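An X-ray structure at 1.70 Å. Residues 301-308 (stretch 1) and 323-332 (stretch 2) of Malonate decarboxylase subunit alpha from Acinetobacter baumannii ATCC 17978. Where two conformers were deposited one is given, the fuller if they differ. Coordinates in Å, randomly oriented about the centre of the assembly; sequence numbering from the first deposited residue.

Stretch 1 301-308: NPHPTLIP
Stretch 2, residues 323-332: TELGMEKYVA

Contact between residues 301-308 and 323-332 of one chain, packed without a single hydrogen bond across it and burying 438 Å² in total. Backbone: stretch 1 bends tightly at Pro-302 (phi/psi -76/78), where His-303 N donates to Asn-301 O (2.8 Å); His-303 itself is at -60/126, and helical angles begin at Pro-304, with helix at Ile-307 and Pro-308; Leu-306 N bonds His-303 O (3.0 Å) and Ile-307 N bonds Pro-304 O (3.0 Å). Stretch 2 is extended at Thr-323 and Glu-324 (-138/137), makes a type II turn from Glu-324 to Met-327, closed by Met-327 N to Glu-324 O (3.0 Å), and is helical over 328-332. Gly-326 sits at 84/-10, where a CB would jam against the preceding carbonyl O. The stretches run in the same direction: CA atoms lie 6.1 Å apart for Asn-301 and Thr-323, 5.8 Å for Pro-302 and Glu-324, and 9.0 Å for Ile-307 and Tyr-330. Apolar packing: Met-327, coiled m, m, m, lies among three residues of stretch 1, with its CE 4.0 Å from Pro-302 CB, its CG 3.9 Å from Pro-304 CG and its SD 3.7 Å from Ile-307 CD1. Pro-302, pointing toward stretch 2, is the most covered residue; its CB also meets Val-331 CG2 (t) at 3.8 Å, one helical turn beyond Met-327. All three prolines pucker C-gamma exo. Aromatic contact: Ile-307 (m, t) lays CG1 over one face of the Tyr-330 ring (chi1 t, chi2 78°), 4.2 Å from the centroid and 23° off the normal, a CH-pi contact. Polar atoms: Asn-301 ND2 (chi1 m) comes within 3.3 Å of Thr-323 O, but the angle is too poor for a hydrogen bond. Glu-324 (t, p, chi3 -48°) curls back so that its OE1 accepts from Leu-325 N at 2.8 Å.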

ATOM      1  N   ASN A 301     -15.238  -5.310  -5.988  1.00 12.92           N
ATOM      2  CA  ASN A 301     -16.306  -5.863  -5.174  0.55 12.95           C
ATOM      3  C   ASN A 301     -17.103  -6.869  -6.003  1.00 11.78           C
ATOM      4  O   ASN A 301     -16.898  -6.997  -7.215  1.00 11.84           O
ATOM      5  CB  ASN A 301     -17.177  -4.745  -4.608  0.55  9.80           C
ATOM      6  CG  ASN A 301     -16.595  -4.162  -3.334  0.55 13.63           C
ATOM      7  OD1 ASN A 301     -15.456  -4.461  -2.974  0.55 13.28           O
ATOM      8  ND2 ASN A 301     -17.367  -3.330  -2.648  0.55 12.23           N
ATOM      9  N   PRO A 302     -17.985  -7.666  -5.360  1.00 10.43           N
ATOM     10  CA  PRO A 302     -18.743  -8.649  -6.168  1.00 10.89           C
ATOM     11  C   PRO A 302     -19.877  -8.009  -6.968  1.00 14.99           C
ATOM     12  O   PRO A 302     -21.064  -8.056  -6.610  1.00 13.89           O
ATOM     13  CB  PRO A 302     -19.272  -9.624  -5.110  1.00 10.77           C
ATOM     14  CG  PRO A 302     -18.572  -9.281  -3.829  1.00 13.30           C
ATOM     15  CD  PRO A 302     -18.289  -7.829  -3.930  1.00 12.79           C
ATOM     16  N   HIS A 303     -19.507  -7.367  -8.075  1.00  8.87           N
ATOM     17  CA  HIS A 303     -20.495  -6.712  -8.924  1.00 12.46           C
ATOM     18  C   HIS A 303     -21.480  -7.761  -9.425  1.00 12.58           C
ATOM     19  O   HIS A 303     -21.049  -8.772 -10.001  1.00 13.07           O
ATOM     20  CB  HIS A 303     -19.827  -6.063 -10.139  1.00 14.08           C
ATOM     21  CG  HIS A 303     -18.975  -4.869  -9.827  1.00 13.84           C
ATOM     22  ND1 HIS A 303     -18.437  -4.071 -10.818  1.00 11.80           N
ATOM     23  CD2 HIS A 303     -18.561  -4.344  -8.649  1.00 13.99           C
ATOM     24  CE1 HIS A 303     -17.730  -3.101 -10.259  1.00 10.71           C
ATOM     25  NE2 HIS A 303     -17.793  -3.241  -8.947  1.00 14.57           N
ATOM     26  N   PRO A 304     -22.794  -7.578  -9.225  1.00 11.84           N
ATOM     27  CA  PRO A 304     -23.736  -8.493  -9.879  1.00 12.74           C
ATOM     28  C   PRO A 304     -23.564  -8.495 -11.381  1.00 12.06           C
ATOM     29  O   PRO A 304     -23.806  -9.525 -12.025  1.00 11.53           O
ATOM     30  CB  PRO A 304     -25.115  -7.949  -9.457  1.00 14.44           C
ATOM     31  CG  PRO A 304     -24.831  -7.248  -8.151  1.00 13.27           C
ATOM     32  CD  PRO A 304     -23.502  -6.568  -8.422  1.00 12.80           C
ATOM     33  N   THR A 305     -23.116  -7.378 -11.964  1.00 12.51           N
ATOM     34  CA  THR A 305     -22.939  -7.360 -13.411  1.00 11.08           C
ATOM     35  C   THR A 305     -21.745  -8.187 -13.871  1.00 15.11           C
ATOM     36  O   THR A 305     -21.598  -8.397 -15.080  1.00 14.26           O
ATOM     37  CB  THR A 305     -22.792  -5.928 -13.930  1.00 11.38           C
ATOM     38  OG1 THR A 305     -21.712  -5.261 -13.261  1.00 12.95           O
ATOM     39  CG2 THR A 305     -24.082  -5.159 -13.728  1.00 13.89           C
ATOM     40  N   LEU A 306     -20.897  -8.666 -12.948  1.00 11.87           N
ATOM     41  CA  LEU A 306     -19.835  -9.602 -13.301  1.00 12.56           C
ATOM     42  C   LEU A 306     -20.301 -11.055 -13.330  1.00 16.65           C
ATOM     43  O   LEU A 306     -19.539 -11.924 -13.761  1.00 12.85           O
ATOM     44  CB  LEU A 306     -18.647  -9.461 -12.322  1.00 10.78           C
ATOM     45  CG  LEU A 306     -17.284  -9.989 -12.779  1.00 12.26           C
ATOM     46  CD1 LEU A 306     -16.774  -9.153 -13.952  1.00 16.38           C
ATOM     47  CD2 LEU A 306     -16.287  -9.951 -11.612  1.00 12.43           C
ATOM     48  N   ILE A 307     -21.531 -11.348 -12.902  1.00 12.58           N
ATOM     49  CA  ILE A 307     -21.981 -12.743 -12.833  1.00 11.40           C
ATOM     50  C   ILE A 307     -21.845 -13.474 -14.172  1.00 11.86           C
ATOM     51  O   ILE A 307     -21.303 -14.588 -14.185  1.00 11.97           O
ATOM     52  CB  ILE A 307     -23.396 -12.817 -12.247  1.00 11.76           C
ATOM     53  CG1 ILE A 307     -23.361 -12.421 -10.756  1.00 11.34           C
ATOM     54  CG2 ILE A 307     -23.985 -14.218 -12.415  1.00 12.34           C
ATOM     55  CD1 ILE A 307     -24.725 -12.368 -10.101  1.00 12.36           C
ATOM     56  N   PRO A 308     -22.293 -12.926 -15.308  1.00 13.64           N
ATOM     57  CA  PRO A 308     -22.139 -13.689 -16.560  1.00 12.92           C
ATOM     58  C   PRO A 308     -20.679 -13.971 -16.915  1.00 12.40           C
ATOM     59  O   PRO A 308     -20.356 -15.070 -17.384  1.00 14.25           O
ATOM     60  CB  PRO A 308     -22.839 -12.793 -17.596  1.00 13.01           C
ATOM     61  CG  PRO A 308     -23.856 -12.044 -16.790  1.00 12.98           C
ATOM     62  CD  PRO A 308     -23.130 -11.725 -15.508  1.00 13.14           C
ATOM     63  N   THR A 323     -18.227  -6.255   0.522  1.00 12.48           N
ATOM     64  CA  THR A 323     -19.260  -7.147   0.010  1.00 16.84           C
ATOM     65  C   THR A 323     -20.068  -6.448  -1.082  1.00  9.83           C
ATOM     66  O   THR A 323     -19.773  -5.324  -1.497  1.00 10.84           O
ATOM     67  CB  THR A 323     -20.189  -7.589   1.146  1.00 19.27           C
ATOM     68  OG1 THR A 323     -20.941  -8.722   0.725  1.00 20.07           O
ATOM     69  CG2 THR A 323     -21.177  -6.461   1.520  1.00 17.11           C
ATOM     70  N   GLU A 324     -21.102  -7.125  -1.576  1.00 10.32           N
ATOM     71  CA  GLU A 324     -22.229  -6.415  -2.177  1.00 13.70           C
ATOM     72  C   GLU A 324     -23.508  -7.084  -1.703  1.00 12.79           C
ATOM     73  O   GLU A 324     -23.578  -8.314  -1.628  1.00 12.22           O
ATOM     74  CB  GLU A 324     -22.195  -6.366  -3.716  1.00 10.30           C
ATOM     75  CG  GLU A 324     -23.437  -5.706  -4.342  1.00 12.80           C
ATOM     76  CD  GLU A 324     -23.679  -4.251  -3.867  1.00 22.40           C
ATOM     77  OE1 GLU A 324     -23.637  -3.949  -2.657  1.00 25.61           O
ATOM     78  OE2 GLU A 324     -23.936  -3.394  -4.720  1.00 20.10           O
ATOM     79  N   LEU A 325     -24.496  -6.266  -1.339  1.00 10.64           N
ATOM     80  CA  LEU A 325     -25.735  -6.800  -0.791  1.00 10.96           C
ATOM     81  C   LEU A 325     -26.432  -7.701  -1.805  1.00 11.14           C
ATOM     82  O   LEU A 325     -26.522  -7.383  -2.996  1.00 14.66           O
ATOM     83  CB  LEU A 325     -26.670  -5.664  -0.378  1.00 15.27           C
ATOM     84  CG  LEU A 325     -26.180  -4.724   0.719  1.00 19.79           C
ATOM     85  CD1 LEU A 325     -27.330  -3.818   1.091  1.00 19.23           C
ATOM     86  CD2 LEU A 325     -25.671  -5.510   1.933  1.00 26.58           C
ATOM     87  N   GLY A 326     -26.934  -8.834  -1.317  1.00 11.54           N
ATOM     88  CA  GLY A 326     -27.556  -9.820  -2.176  1.00 13.22           C
ATOM     89  C   GLY A 326     -26.609 -10.783  -2.857  1.00 14.07           C
ATOM     90  O   GLY A 326     -27.077 -11.753  -3.461  1.00 15.09           O
ATOM     91  N   MET A 327     -25.291 -10.549  -2.797  1.00 12.39           N
ATOM     92  CA  MET A 327     -24.322 -11.400  -3.472  1.00 12.94           C
ATOM     93  C   MET A 327     -23.653 -12.396  -2.535  1.00 18.76           C
ATOM     94  O   MET A 327     -22.837 -13.202  -2.991  1.00 14.53           O
ATOM     95  CB  MET A 327     -23.243 -10.538  -4.151  1.00 14.65           C
ATOM     96  CG  MET A 327     -23.758  -9.808  -5.388  1.00 12.94           C
ATOM     97  SD  MET A 327     -24.000 -10.911  -6.789  1.00 12.94           S
ATOM     98  CE  MET A 327     -22.278 -11.161  -7.220  1.00 14.79           C
ATOM     99  N   GLU A 328     -23.970 -12.363  -1.237  1.00 14.95           N
ATOM    100  CA  GLU A 328     -23.200 -13.164  -0.289  1.00 18.50           C
ATOM    101  C   GLU A 328     -23.334 -14.661  -0.563  1.00 14.43           C
ATOM    102  O   GLU A 328     -22.353 -15.406  -0.453  1.00 16.39           O
ATOM    103  CB  GLU A 328     -23.639 -12.838   1.134  1.00 17.62           C
ATOM    104  CG  GLU A 328     -23.502 -11.368   1.494  1.00 28.18           C
ATOM    105  CD  GLU A 328     -24.707 -10.513   1.073  1.00 36.39           C
ATOM    106  OE1 GLU A 328     -25.670 -11.045   0.461  1.00 27.33           O
ATOM    107  OE2 GLU A 328     -24.680  -9.294   1.358  1.00 44.19           O
ATOM    108  N   LYS A 329     -24.534 -15.127  -0.907  1.00 16.14           N
ATOM    109  CA  LYS A 329     -24.719 -16.560  -1.126  1.00 16.17           C
ATOM    110  C   LYS A 329     -24.091 -17.014  -2.442  1.00 20.25           C
ATOM    111  O   LYS A 329     -23.574 -18.133  -2.531  1.00 17.72           O
ATOM    112  CB  LYS A 329     -26.208 -16.906  -1.085  1.00 17.06           C
ATOM    113  N   TYR A 330     -24.142 -16.166  -3.477  1.00 11.64           N
ATOM    114  CA  TYR A 330     -23.434 -16.442  -4.724  1.00 11.58           C
ATOM    115  C   TYR A 330     -21.935 -16.532  -4.483  1.00 12.99           C
ATOM    116  O   TYR A 330     -21.273 -17.486  -4.913  1.00 13.74           O
ATOM    117  CB  TYR A 330     -23.738 -15.339  -5.741  1.00 12.22           C
ATOM    118  CG  TYR A 330     -23.021 -15.494  -7.064  1.00 12.25           C
ATOM    119  CD1 TYR A 330     -23.478 -16.400  -8.006  1.00 11.97           C
ATOM    120  CD2 TYR A 330     -21.895 -14.729  -7.370  1.00 10.85           C
ATOM    121  CE1 TYR A 330     -22.835 -16.542  -9.217  1.00 13.74           C
ATOM    122  CE2 TYR A 330     -21.242 -14.870  -8.573  1.00 14.13           C
ATOM    123  CZ  TYR A 330     -21.715 -15.780  -9.498  1.00 11.44           C
ATOM    124  OH  TYR A 330     -21.091 -15.922 -10.713  1.00 14.65           O
ATOM    125  N   VAL A 331     -21.379 -15.530  -3.798  1.00 11.48           N
ATOM    126  CA  VAL A 331     -19.954 -15.563  -3.495  1.00 11.42           C
ATOM    127  C   VAL A 331     -19.603 -16.830  -2.735  1.00 11.43           C
ATOM    128  O   VAL A 331     -18.609 -17.493  -3.042  1.00 13.08           O
ATOM    129  CB  VAL A 331     -19.542 -14.313  -2.701  1.00 11.41           C
ATOM    130  CG1 VAL A 331     -18.125 -14.507  -2.137  1.00 12.91           C
ATOM    131  CG2 VAL A 331     -19.641 -13.057  -3.594  1.00 12.68           C
ATOM    132  N   ALA A 332     -20.417 -17.195  -1.734  1.00 11.12           N
ATOM    133  CA  ALA A 332     -20.122 -18.397  -0.957  1.00 16.08           C
ATOM    134  C   ALA A 332     -20.211 -19.656  -1.812  1.00 18.43           C
ATOM    135  O   ALA A 332     -19.548 -20.658  -1.519  1.00 17.85           O
ATOM    136  CB  ALA A 332     -21.071 -18.497   0.239  1.00 15.40           C
TER